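Local coordinates for protein cysteine hydrolase (Pseudomonas syringae pv. phaseolicola 1448A, PDB 3IRV) that probably acts as a hydrolase of the isochorismatase family, within the wider group of cysteine hydrolases, at residues A[54-59]-A[215-220]; A[38-43]-A[92-97]; A[155-160]-A[198-203]. All coordinates share one frame; numbering follows the deposited sequence. Where two conformers were deposited one is given.

Contact 1 (A[54-59]-A[215-220]); sequences QKLLQA and RRIESA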
ATOM      1  N   GLN A  54      -9.984 -21.523   8.288  1.00 13.10           N
ATOM      2  CA  GLN A  54      -9.798 -22.913   8.746  1.00 15.64           C
ATOM      3  C   GLN A  54      -9.910 -23.911   7.583  1.00 16.43           C
ATOM      4  O   GLN A  54      -9.074 -24.825   7.436  1.00 16.06           O
ATOM      5  CB  GLN A  54     -10.836 -23.247   9.817  1.00 14.25           C
ATOM      6  CG  GLN A  54     -10.607 -22.609  11.150  1.00 15.65           C
ATOM      7  CD  GLN A  54     -11.718 -22.943  12.135  1.00 19.40           C
ATOM      8  OE1 GLN A  54     -12.891 -23.034  11.757  1.00 21.09           O
ATOM      9  NE2 GLN A  54     -11.354 -23.098  13.413  1.00 18.99           N
ATOM     10  N   LYS A  55     -10.925 -23.723   6.742  1.00 13.72           N
ATOM     11  CA  LYS A  55     -11.105 -24.569   5.556  1.00 18.02           C
ATOM     12  C   LYS A  55      -9.915 -24.449   4.603  1.00 18.68           C
ATOM     13  O   LYS A  55      -9.420 -25.450   4.083  1.00 17.67           O
ATOM     14  CB  LYS A  55     -12.403 -24.208   4.832  1.00 18.02           C
ATOM     15  CG  LYS A  55     -13.664 -24.491   5.629  1.00 26.09           C
ATOM     16  CD  LYS A  55     -14.874 -24.142   4.777  1.00 38.70           C
ATOM     17  CE  LYS A  55     -16.162 -24.735   5.335  1.00 52.34           C
ATOM     18  NZ  LYS A  55     -16.685 -23.912   6.454  1.00 54.66           N
ATOM     19  N   LEU A  56      -9.463 -23.215   4.394  1.00 15.16           N
ATOM     20  CA  LEU A  56      -8.322 -22.941   3.535  1.00 13.34           C
ATOM     21  C   LEU A  56      -7.080 -23.666   4.018  1.00 14.91           C
ATOM     22  O   LEU A  56      -6.384 -24.313   3.209  1.00 15.31           O
ATOM     23  CB  LEU A  56      -8.040 -21.436   3.467  1.00 10.88           C
ATOM     24  CG  LEU A  56      -6.787 -21.048   2.678  1.00 14.93           C
ATOM     25  CD1 LEU A  56      -6.900 -21.444   1.190  1.00 17.51           C
ATOM     26  CD2 LEU A  56      -6.560 -19.547   2.851  1.00 14.44           C
ATOM     27  N   LEU A  57      -6.797 -23.572   5.326  1.00 13.44           N
ATOM     28  CA  LEU A  57      -5.568 -24.169   5.863  1.00 12.44           C
ATOM     29  C   LEU A  57      -5.620 -25.702   5.796  1.00 15.07           C
ATOM     30  O   LEU A  57      -4.638 -26.341   5.442  1.00 17.60           O
ATOM     31  CB  LEU A  57      -5.249 -23.667   7.285  1.00 14.35           C
ATOM     32  CG  LEU A  57      -5.120 -22.134   7.381  1.00 15.91           C
ATOM     33  CD1 LEU A  57      -4.635 -21.693   8.760  1.00 19.80           C
ATOM     34  CD2 LEU A  57      -4.203 -21.571   6.285  1.00 22.44           C
ATOM     35  N   GLN A  58      -6.788 -26.270   6.064  1.00 15.36           N
ATOM     36  CA  GLN A  58      -6.964 -27.713   5.952  1.00 18.29           C
ATOM     37  C   GLN A  58      -6.693 -28.167   4.510  1.00 19.02           C
ATOM     38  O   GLN A  58      -5.976 -29.145   4.301  1.00 21.38           O
ATOM     39  CB  GLN A  58      -8.360 -28.092   6.428  1.00 21.64           C
ATOM     40  CG  GLN A  58      -8.717 -29.553   6.284  1.00 29.27           C
ATOM     41  CD  GLN A  58     -10.191 -29.807   6.599  1.00 37.63           C
ATOM     42  OE1 GLN A  58     -11.088 -29.103   6.104  1.00 41.44           O
ATOM     43  NE2 GLN A  58     -10.448 -30.816   7.426  1.00 46.93           N
ATOM     44  N   ALA A  59      -7.216 -27.441   3.522  1.00 14.87           N
ATOM     45  CA  ALA A  59      -6.953 -27.814   2.115  1.00 17.49           C
ATOM     46  C   ALA A  59      -5.499 -27.624   1.709  1.00 20.13           C
ATOM     47  O   ALA A  59      -4.922 -28.473   1.026  1.00 19.31           O
ATOM     48  CB  ALA A  59      -7.860 -27.074   1.169  1.00 19.33           C
ATOM     49  N   ARG A 215     -10.937 -25.116  -4.328  1.00 17.71           N
ATOM     50  CA  ARG A 215     -11.238 -25.984  -5.476  1.00 19.95           C
ATOM     51  C   ARG A 215     -10.087 -26.051  -6.457  1.00 21.62           C
ATOM     52  O   ARG A 215      -9.741 -27.121  -6.979  1.00 21.86           O
ATOM     53  CB  ARG A 215     -12.487 -25.484  -6.186  1.00 22.80           C
ATOM     54  CG  ARG A 215     -13.718 -25.739  -5.365  1.00 34.43           C
ATOM     55  CD  ARG A 215     -14.976 -25.628  -6.173  1.00 41.77           C
ATOM     56  NE  ARG A 215     -15.882 -24.632  -5.612  1.00 32.83           N
ATOM     57  CZ  ARG A 215     -16.056 -23.422  -6.143  1.00 48.88           C
ATOM     58  NH1 ARG A 215     -15.399 -23.071  -7.268  1.00 22.09           N
ATOM     59  NH2 ARG A 215     -16.888 -22.570  -5.548  1.00 47.53           N
ATOM     60  N   ARG A 216      -9.477 -24.890  -6.677  1.00 17.61           N
ATOM     61  CA  ARG A 216      -8.361 -24.750  -7.589  0.50 22.51           C
ATOM     62  C   ARG A 216      -7.131 -25.487  -7.064  1.00 22.56           C
ATOM     63  O   ARG A 216      -6.387 -26.103  -7.837  1.00 27.34           O
ATOM     64  CB  ARG A 216      -8.064 -23.265  -7.792  0.50 22.11           C
ATOM     65  CG  ARG A 216      -7.610 -22.928  -9.175  0.50 25.27           C
ATOM     66  CD  ARG A 216      -7.115 -21.502  -9.221  0.50 21.68           C
ATOM     67  NE  ARG A 216      -8.204 -20.542  -9.347  0.50 21.06           N
ATOM     68  CZ  ARG A 216      -8.065 -19.228  -9.211  0.50 18.76           C
ATOM     69  NH1 ARG A 216      -9.123 -18.441  -9.347  0.50 18.15           N
ATOM     70  NH2 ARG A 216      -6.874 -18.702  -8.932  0.50 16.65           N
ATOM     71  N   ILE A 217      -6.934 -25.443  -5.740  1.00 19.66           N
ATOM     72  CA  ILE A 217      -5.844 -26.166  -5.084  1.00 22.05           C
ATOM     73  C   ILE A 217      -6.073 -27.689  -5.191  1.00 27.72           C
ATOM     74  O   ILE A 217      -5.159 -28.450  -5.551  1.00 29.06           O
ATOM     75  CB  ILE A 217      -5.715 -25.758  -3.586  1.00 21.59           C
ATOM     76  CG1 ILE A 217      -5.060 -24.371  -3.455  1.00 22.27           C
ATOM     77  CG2 ILE A 217      -4.919 -26.788  -2.785  1.00 25.53           C
ATOM     78  CD1 ILE A 217      -5.129 -23.782  -2.033  1.00 20.81           C
ATOM     79  N   GLU A 218      -7.302 -28.123  -4.900  1.00 24.96           N
ATOM     80  CA  GLU A 218      -7.662 -29.553  -4.958  1.00 27.71           C
ATOM     81  C   GLU A 218      -7.538 -30.150  -6.366  1.00 25.90           C
ATOM     82  O   GLU A 218      -7.131 -31.303  -6.525  1.00 30.87           O
ATOM     83  CB  GLU A 218      -9.072 -29.765  -4.407  1.00 29.58           C
ATOM     84  CG  GLU A 218      -9.172 -29.546  -2.910  1.00 27.98           C
ATOM     85  CD  GLU A 218     -10.611 -29.440  -2.411  1.00 24.83           C
ATOM     86  OE1 GLU A 218     -11.536 -29.240  -3.231  1.00 33.21           O
ATOM     87  OE2 GLU A 218     -10.814 -29.543  -1.191  1.00 28.81           O
ATOM     88  N   SER A 219      -7.878 -29.359  -7.375  1.00 24.41           N
ATOM     89  CA  SER A 219      -7.860 -29.816  -8.768  1.00 29.60           C
ATOM     90  C   SER A 219      -6.445 -29.901  -9.324  1.00 35.34           C
ATOM     91  O   SER A 219      -6.148 -30.750 -10.161  1.00 37.87           O
ATOM     92  CB  SER A 219      -8.697 -28.885  -9.636  1.00 34.90           C
ATOM     93  OG  SER A 219     -10.049 -28.915  -9.211  1.00 46.41           O
ATOM     94  N   ALA A 220      -5.574 -29.014  -8.856  1.00 37.80           N
ATOM     95  CA  ALA A 220      -4.180 -28.989  -9.295  1.00 42.97           C
ATOM     96  C   ALA A 220      -3.342 -30.074  -8.620  1.00 49.11           C
ATOM     97  O   ALA A 220      -2.283 -30.454  -9.123  1.00 53.47           O
ATOM     98  CB  ALA A 220      -3.582 -27.634  -9.027  1.00 42.09           C
TER

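Contact 2 (A[38-43]-A[92-97]); sequences TGALYV and DQILAR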
ATOM      1  N   THR A  38     -11.907  -8.296  23.632  1.00 23.47           N
ATOM      2  CA  THR A  38     -11.157  -7.579  24.656  1.00 27.46           C
ATOM      3  C   THR A  38      -9.784  -7.113  24.155  1.00 29.53           C
ATOM      4  O   THR A  38      -9.052  -6.444  24.884  1.00 29.00           O
ATOM      5  CB  THR A  38     -10.940  -8.454  25.912  1.00 23.46           C
ATOM      6  OG1 THR A  38     -10.373  -9.713  25.540  1.00 27.87           O
ATOM      7  CG2 THR A  38     -12.260  -8.690  26.643  1.00 37.23           C
ATOM      8  N   GLY A  39      -9.432  -7.466  22.920  1.00 24.22           N
ATOM      9  CA  GLY A  39      -8.121  -7.101  22.386  1.00 21.03           C
ATOM     10  C   GLY A  39      -7.994  -5.617  22.135  1.00 22.02           C
ATOM     11  O   GLY A  39      -8.953  -4.966  21.710  1.00 22.51           O
ATOM     12  N   ALA A  40      -6.799  -5.070  22.369  1.00 20.26           N
ATOM     13  CA  ALA A  40      -6.597  -3.629  22.240  1.00 18.38           C
ATOM     14  C   ALA A  40      -6.829  -3.090  20.814  1.00 22.67           C
ATOM     15  O   ALA A  40      -7.057  -1.894  20.623  1.00 24.61           O
ATOM     16  CB  ALA A  40      -5.201  -3.255  22.737  1.00 25.63           C
ATOM     17  N   LEU A  41      -6.770  -3.974  19.817  1.00 15.84           N
ATOM     18  CA  LEU A  41      -6.920  -3.553  18.427  1.00 18.35           C
ATOM     19  C   LEU A  41      -8.014  -4.372  17.724  1.00 11.99           C
ATOM     20  O   LEU A  41      -7.950  -4.598  16.522  1.00 16.69           O
ATOM     21  CB  LEU A  41      -5.584  -3.672  17.697  1.00 22.39           C
ATOM     22  CG  LEU A  41      -4.407  -2.858  18.252  1.00 21.88           C
ATOM     23  CD1 LEU A  41      -3.113  -3.272  17.528  1.00 21.05           C
ATOM     24  CD2 LEU A  41      -4.651  -1.348  18.122  1.00 26.99           C
ATOM     25  N   TYR A  42      -9.036  -4.736  18.500  1.00 18.45           N
ATOM     26  CA  TYR A  42     -10.119  -5.606  18.045  1.00 20.37           C
ATOM     27  C   TYR A  42     -10.794  -5.115  16.760  1.00 18.48           C
ATOM     28  O   TYR A  42     -11.198  -3.956  16.653  1.00 19.90           O
ATOM     29  CB  TYR A  42     -11.173  -5.713  19.149  1.00 16.49           C
ATOM     30  CG  TYR A  42     -12.401  -6.540  18.803  1.00 21.25           C
ATOM     31  CD1 TYR A  42     -12.282  -7.850  18.315  1.00 16.94           C
ATOM     32  CD2 TYR A  42     -13.683  -6.000  18.968  1.00 21.78           C
ATOM     33  CE1 TYR A  42     -13.409  -8.613  18.042  1.00 18.62           C
ATOM     34  CE2 TYR A  42     -14.803  -6.744  18.683  1.00 21.51           C
ATOM     35  CZ  TYR A  42     -14.662  -8.050  18.226  1.00 22.95           C
ATOM     36  OH  TYR A  42     -15.778  -8.802  17.939  1.00 23.26           O
ATOM     37  N   VAL A  43     -10.894  -6.028  15.793  1.00 17.14           N
ATOM     38  CA  VAL A  43     -11.536  -5.789  14.500  1.00 15.75           C
ATOM     39  C   VAL A  43     -12.693  -6.803  14.473  1.00 14.12           C
ATOM     40  O   VAL A  43     -12.474  -8.003  14.269  1.00 13.57           O
ATOM     41  CB  VAL A  43     -10.546  -6.092  13.338  1.00 16.52           C
ATOM     42  CG1 VAL A  43     -11.241  -5.918  11.990  1.00 14.68           C
ATOM     43  CG2 VAL A  43      -9.306  -5.189  13.433  1.00 18.02           C
ATOM     44  N   ASP A  92       4.114  -0.155  22.072  1.00 15.01           N
ATOM     45  CA  ASP A  92       5.104  -0.960  22.815  1.00 15.36           C
ATOM     46  C   ASP A  92       4.482  -1.737  23.959  1.00 16.86           C
ATOM     47  O   ASP A  92       5.111  -2.663  24.493  1.00 18.49           O
ATOM     48  CB  ASP A  92       6.294  -0.129  23.321  1.00 19.24           C
ATOM     49  CG  ASP A  92       7.071   0.528  22.185  1.00 22.20           C
ATOM     50  OD1 ASP A  92       7.145  -0.049  21.072  1.00 15.40           O
ATOM     51  OD2 ASP A  92       7.584   1.638  22.388  1.00 20.62           O
ATOM     52  N   GLN A  93       3.276  -1.336  24.352  1.00 15.27           N
ATOM     53  CA  GLN A  93       2.572  -1.958  25.471  1.00 17.30           C
ATOM     54  C   GLN A  93       1.470  -2.906  25.039  1.00 24.57           C
ATOM     55  O   GLN A  93       0.817  -3.516  25.889  1.00 22.02           O
ATOM     56  CB  GLN A  93       1.948  -0.877  26.363  1.00 21.69           C
ATOM     57  CG  GLN A  93       2.957  -0.183  27.294  1.00 26.71           C
ATOM     58  CD  GLN A  93       3.828   0.826  26.578  1.00 41.61           C
ATOM     59  OE1 GLN A  93       3.326   1.700  25.861  1.00 39.63           O
ATOM     60  NE2 GLN A  93       5.142   0.709  26.763  1.00 40.62           N
ATOM     61  N   ILE A  94       1.186  -2.958  23.740  1.00 15.97           N
ATOM     62  CA  ILE A  94       0.136  -3.850  23.237  1.00 14.27           C
ATOM     63  C   ILE A  94       0.603  -4.906  22.232  1.00 15.61           C
ATOM     64  O   ILE A  94      -0.030  -5.963  22.114  1.00 16.67           O
ATOM     65  CB  ILE A  94      -1.101  -3.098  22.685  1.00 16.48           C
ATOM     66  CG1 ILE A  94      -0.715  -2.215  21.501  1.00 20.33           C
ATOM     67  CG2 ILE A  94      -1.756  -2.271  23.823  1.00 18.30           C
ATOM     68  CD1 ILE A  94      -1.925  -1.609  20.778  1.00 21.07           C
ATOM     69  N   LEU A  95       1.714  -4.632  21.543  1.00 13.15           N
ATOM     70  CA  LEU A  95       2.256  -5.583  20.568  1.00 12.18           C
ATOM     71  C   LEU A  95       3.630  -6.113  21.015  1.00 13.34           C
ATOM     72  O   LEU A  95       4.340  -6.733  20.232  1.00 12.27           O
ATOM     73  CB  LEU A  95       2.350  -4.964  19.155  1.00 12.78           C
ATOM     74  CG  LEU A  95       1.010  -4.614  18.469  1.00 12.92           C
ATOM     75  CD1 LEU A  95       1.261  -4.036  17.087  1.00 15.07           C
ATOM     76  CD2 LEU A  95       0.071  -5.803  18.330  1.00 13.28           C
ATOM     77  N   ALA A  96       3.959  -5.914  22.292  1.00 13.92           N
ATOM     78  CA  ALA A  96       5.225  -6.394  22.844  1.00 14.07           C
ATOM     79  C   ALA A  96       5.284  -7.931  22.788  1.00 14.39           C
ATOM     80  O   ALA A  96       4.259  -8.599  22.983  1.00 12.91           O
ATOM     81  CB  ALA A  96       5.359  -5.925  24.282  1.00 13.66           C
ATOM     82  N   ARG A  97       6.470  -8.503  22.557  1.00 14.64           N
ATOM     83  CA  ARG A  97       6.549  -9.960  22.480  0.50 12.93           C
ATOM     84  C   ARG A  97       5.999 -10.646  23.735  1.00 11.94           C
ATOM     85  O   ARG A  97       5.369 -11.718  23.616  1.00 14.80           O
ATOM     86  CB  ARG A  97       7.966 -10.446  22.193  0.50 14.38           C
ATOM     87  CG  ARG A  97       8.038 -11.937  21.840  0.50  9.93           C
ATOM     88  CD  ARG A  97       9.393 -12.294  21.214  0.50 14.92           C
ATOM     89  NE  ARG A  97       9.604 -11.688  19.891  0.50 14.88           N
ATOM     90  CZ  ARG A  97       9.133 -12.191  18.753  0.50 16.76           C
ATOM     91  NH1 ARG A  97       9.382 -11.589  17.598  0.50 12.24           N
ATOM     92  NH2 ARG A  97       8.396 -13.286  18.768  0.50 11.49           N
TER

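Contact 3 (A[155-160]-A[198-203]); sequences TTIRDG and TTIAYE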
ATOM      1  N   THR A 155      -0.856  -3.989   2.350  1.00 11.23           N
ATOM      2  CA  THR A 155       0.582  -3.665   2.223  1.00 12.15           C
ATOM      3  C   THR A 155       1.369  -4.912   1.818  1.00 12.28           C
ATOM      4  O   THR A 155       2.253  -4.834   0.966  1.00 13.17           O
ATOM      5  CB  THR A 155       1.169  -3.019   3.488  1.00 14.22           C
ATOM      6  OG1 THR A 155       0.324  -1.924   3.866  1.00 12.71           O
ATOM      7  CG2 THR A 155       2.571  -2.490   3.213  1.00 17.10           C
ATOM      8  N   THR A 156       1.035  -6.060   2.413  1.00  9.44           N
ATOM      9  CA  THR A 156       1.626  -7.321   1.984  1.00 10.21           C
ATOM     10  C   THR A 156       1.360  -7.621   0.484  1.00 13.81           C
ATOM     11  O   THR A 156       2.265  -8.013  -0.251  1.00 12.79           O
ATOM     12  CB  THR A 156       1.134  -8.453   2.898  1.00 12.29           C
ATOM     13  OG1 THR A 156       1.441  -8.087   4.265  1.00 13.04           O
ATOM     14  CG2 THR A 156       1.791  -9.809   2.522  1.00 12.72           C
ATOM     15  N   ILE A 157       0.116  -7.428   0.051  1.00 10.22           N
ATOM     16  CA  ILE A 157      -0.238  -7.549  -1.363  1.00 10.64           C
ATOM     17  C   ILE A 157       0.545  -6.589  -2.280  1.00 10.26           C
ATOM     18  O   ILE A 157       1.147  -7.040  -3.262  1.00 12.63           O
ATOM     19  CB  ILE A 157      -1.752  -7.349  -1.532  1.00 11.34           C
ATOM     20  CG1 ILE A 157      -2.498  -8.488  -0.825  1.00 11.89           C
ATOM     21  CG2 ILE A 157      -2.150  -7.273  -3.017  1.00 12.23           C
ATOM     22  CD1 ILE A 157      -4.043  -8.254  -0.700  1.00 13.94           C
ATOM     23  N   ARG A 158       0.555  -5.285  -1.966  1.00  9.92           N
ATOM     24  CA  ARG A 158       1.322  -4.306  -2.772  1.00 10.18           C
ATOM     25  C   ARG A 158       2.803  -4.655  -2.807  1.00 13.67           C
ATOM     26  O   ARG A 158       3.423  -4.676  -3.868  1.00 14.84           O
ATOM     27  CB  ARG A 158       1.173  -2.918  -2.170  1.00 12.63           C
ATOM     28  CG  ARG A 158      -0.269  -2.416  -2.249  1.00 12.45           C
ATOM     29  CD  ARG A 158      -0.421  -1.104  -1.529  1.00 13.95           C
ATOM     30  NE  ARG A 158      -1.816  -0.652  -1.506  1.00 14.58           N
ATOM     31  CZ  ARG A 158      -2.243   0.519  -1.977  1.00 18.80           C
ATOM     32  NH1 ARG A 158      -1.393   1.378  -2.511  1.00 13.94           N
ATOM     33  NH2 ARG A 158      -3.543   0.820  -1.923  1.00 15.19           N
ATOM     34  N   ASP A 159       3.358  -4.993  -1.642  1.00 10.48           N
ATOM     35  CA  ASP A 159       4.775  -5.349  -1.584  1.00 14.99           C
ATOM     36  C   ASP A 159       5.103  -6.661  -2.312  1.00 12.78           C
ATOM     37  O   ASP A 159       6.179  -6.810  -2.897  1.00 12.61           O
ATOM     38  CB  ASP A 159       5.263  -5.358  -0.130  1.00 13.71           C
ATOM     39  CG  ASP A 159       5.178  -3.965   0.518  1.00 14.48           C
ATOM     40  OD1 ASP A 159       4.806  -2.967  -0.177  1.00 14.75           O
ATOM     41  OD2 ASP A 159       5.519  -3.849   1.732  1.00 13.45           O
ATOM     42  N   GLY A 160       4.139  -7.585  -2.315  1.00 12.43           N
ATOM     43  CA  GLY A 160       4.296  -8.844  -3.015  1.00 12.61           C
ATOM     44  C   GLY A 160       4.310  -8.614  -4.522  1.00 10.56           C
ATOM     45  O   GLY A 160       5.215  -9.095  -5.211  1.00 13.34           O
ATOM     46  N   THR A 198     -11.691  -3.847  -4.791  1.00 12.76           N
ATOM     47  CA  THR A 198     -11.775  -3.289  -6.151  1.00 12.62           C
ATOM     48  C   THR A 198     -10.362  -2.837  -6.601  1.00 14.54           C
ATOM     49  O   THR A 198      -9.896  -3.150  -7.719  1.00 15.09           O
ATOM     50  CB  THR A 198     -12.790  -2.122  -6.175  1.00 14.04           C
ATOM     51  OG1 THR A 198     -14.105  -2.642  -5.886  1.00 14.93           O
ATOM     52  CG2 THR A 198     -12.821  -1.457  -7.574  1.00 15.62           C
ATOM     53  N   THR A 199      -9.668  -2.138  -5.711  1.00 11.32           N
ATOM     54  CA  THR A 199      -8.306  -1.686  -5.994  1.00 11.35           C
ATOM     55  C   THR A 199      -7.367  -2.859  -6.256  1.00 11.74           C
ATOM     56  O   THR A 199      -6.603  -2.879  -7.229  1.00 14.06           O
ATOM     57  CB  THR A 199      -7.786  -0.847  -4.820  1.00 13.47           C
ATOM     58  OG1 THR A 199      -8.604   0.323  -4.708  1.00 15.20           O
ATOM     59  CG2 THR A 199      -6.322  -0.404  -5.036  1.00 12.50           C
ATOM     60  N   ILE A 200      -7.442  -3.872  -5.397  1.00 14.04           N
ATOM     61  CA  ILE A 200      -6.608  -5.069  -5.630  1.00 11.86           C
ATOM     62  C   ILE A 200      -6.900  -5.710  -6.992  1.00 13.29           C
ATOM     63  O   ILE A 200      -5.968  -6.052  -7.736  1.00 14.05           O
ATOM     64  CB  ILE A 200      -6.756  -6.095  -4.504  1.00 13.10           C
ATOM     65  CG1 ILE A 200      -6.299  -5.487  -3.175  1.00  9.63           C
ATOM     66  CG2 ILE A 200      -6.016  -7.412  -4.861  1.00 12.75           C
ATOM     67  CD1 ILE A 200      -6.912  -6.244  -1.960  1.00 10.92           C
ATOM     68  N   ALA A 201      -8.191  -5.866  -7.331  1.00 11.42           N
ATOM     69  CA  ALA A 201      -8.543  -6.505  -8.604  1.00 14.59           C
ATOM     70  C   ALA A 201      -8.114  -5.670  -9.839  1.00 12.26           C
ATOM     71  O   ALA A 201      -7.863  -6.219 -10.913  1.00 13.80           O
ATOM     72  CB  ALA A 201     -10.037  -6.760  -8.635  1.00 12.73           C
ATOM     73  N   TYR A 202      -8.039  -4.350  -9.676  1.00  9.86           N
ATOM     74  CA  TYR A 202      -7.694  -3.489 -10.813  1.00 12.72           C
ATOM     75  C   TYR A 202      -6.184  -3.276 -10.904  1.00 16.12           C
ATOM     76  O   TYR A 202      -5.640  -3.085 -11.994  1.00 15.60           O
ATOM     77  CB  TYR A 202      -8.398  -2.137 -10.675  1.00 13.41           C
ATOM     78  CG  TYR A 202      -8.564  -1.381 -11.977  1.00 13.01           C
ATOM     79  CD1 TYR A 202      -9.715  -1.551 -12.759  1.00 18.17           C
ATOM     80  CD2 TYR A 202      -7.583  -0.477 -12.416  1.00 18.64           C
ATOM     81  CE1 TYR A 202      -9.875  -0.836 -13.963  1.00 19.00           C
ATOM     82  CE2 TYR A 202      -7.736   0.237 -13.606  1.00 18.07           C
ATOM     83  CZ  TYR A 202      -8.879   0.042 -14.371  1.00 20.01           C
ATOM     84  OH  TYR A 202      -9.002   0.755 -15.546  1.00 23.68           O
ATOM     85  N   GLU A 203      -5.508  -3.274  -9.750  1.00 12.92           N
ATOM     86  CA  GLU A 203      -4.113  -2.802  -9.706  1.00 11.79           C
ATOM     87  C   GLU A 203      -3.067  -3.849  -9.303  1.00 14.17           C
ATOM     88  O   GLU A 203      -1.888  -3.715  -9.694  1.00 13.21           O
ATOM     89  CB  GLU A 203      -3.953  -1.650  -8.699  1.00 12.85           C
ATOM     90  CG  GLU A 203      -4.966  -0.520  -8.758  1.00 14.11           C
ATOM     91  CD  GLU A 203      -4.862   0.353  -9.999  1.00 15.85           C
ATOM     92  OE1 GLU A 203      -3.998   0.111 -10.879  1.00 17.18           O
ATOM     93  OE2 GLU A 203      -5.688   1.289 -10.104  1.00 16.54           O
TER

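Contact 1 (A[54-59]-A[215-220])
Close to I217, the residue that meets L56 and A59 across this contact, R215 O is gripped by two donors of S219: S219 OG at 2.9 Å from R215 O and the helical S219 N, which reach it from opposite faces of its plane. Helices 50-62 and 210-220 lie side by side on one face of the parallel sheet in the alpha/beta/alpha sandwich of the isochorismatase fold, and helix 50-62 belongs to the beta-alpha-beta connection between the paired strands 23-28 and 66-72. Between 54-59 and 215-220 the contact is light and apolar, with no hydrogen bond across; K55 and A59 also touch I214. Of the CA atoms, those of A59 and E218 come nearest, at 7.3 Å. Both close touches involve I217. Its CG1 branch leaves beside the backbone N and runs on extended (chi2 169°), so that I217 CD1 comes to 4.4 Å from L56 CD1. L56 also rests on V25 of the sheet and V213 of the other helix. The second branch, anti to the I217 backbone N, turns toward the end of the other segment, and there I217 CG2 lies 4.2 Å from A59 O.

Contact 2 (A[38-43]-A[92-97])
I94 meets the turn at A40 and L41 with both of its branches, and the contact is apolar throughout. The tight part is the delta methyl: I94 CD1 is 3.8 Å from L41 CG and equally near L41 CD1 and L41 CD2, so it sits against the forked end of the leucine and touches both prongs and their junction. The two side chains cross at about a right angle. What sends the methyl there is an uncommon torsion, chi1 62°, which sets I94 CG1 between the backbone N and the carbonyl carbon and leaves CG2 beside the N. That second branch goes to the outer side, where I94 CG2 packs at 3.7 Å on A40 CB. Close as it is, this pair is the solvent side: A40 is exposed and has a single methyl to offer. On the inner side the fit is looser but buried, with L95 CD2 4.1 Å from L41 CD1. The bond from Y42 N to G39 O, 3.2 Å, closes a beta turn that presents A40 and L41 together. Behind them, L41 packs on V33 and F34 of helix 32-35 and on Y88, while L95 also touches V33. The backbone of L95 is hydrogen-bonded to V74, just beyond strand 66-72.

Contact 3 (A[155-160]-A[198-203])
I157 points its CB toward the helix that carries I200, and the contact grows along its side chain. Helices 149-162 and 189-204 pack next to each other on one face of the parallel sheet of this alpha/beta/alpha isochorismatase fold, over strand 166-170. I157 CB is still 5.2 Å from the nearest atom of 198-203, I200 CG1. The CG2 branch of I157, anti to the backbone N, approaches first, with I157 CG2 4.3 Å from I200 CG2. The other branch leaves CB beside the N; I157 CG1 stays 5.1 Å from I200 CD1 and carries the chain on, extended (chi2 169°), until I157 CD1 meets I200 CD1 at 3.7 Å, the closest touch between the segments. The two isoleucines cross at about a right angle, both resting on A169. One residue on, R158 NH2 passes T199 CG2 obliquely at 4.3 Å, while the charge of R158 is paired with E154 through NH2. The same nitrogen gives a hydrogen bond to N150 O of the second subunit, so this side faces the dimer interface. There, R158 NH1 is hydrogen-bonded to T155 OG1 of the second subunit, and T155 OG1 here receives the matching bond.

How the contacts relate
Contacts 1 and 3 join helix pairs on opposite faces of the same parallel sheet: 50-62 with 210-220 on one, 149-162 with 189-204 on the other, their centres 22 Å apart. Contact 2 lies in loops and a short helix, its centre 31 Å from that of contact 1 and 26 Å from that of contact 3, across the chain's centre from both. None touches another. Along the chain the order is 38-43, 54-59, 92-97, 155-160, 198-203, 215-220, so contacts 1 and 2 interleave while contact 3 falls wholly between the halves of contact 1. Contact 1 therefore brings the C-terminal helix back beside an early one, and contact 3 alone borders the second subunit.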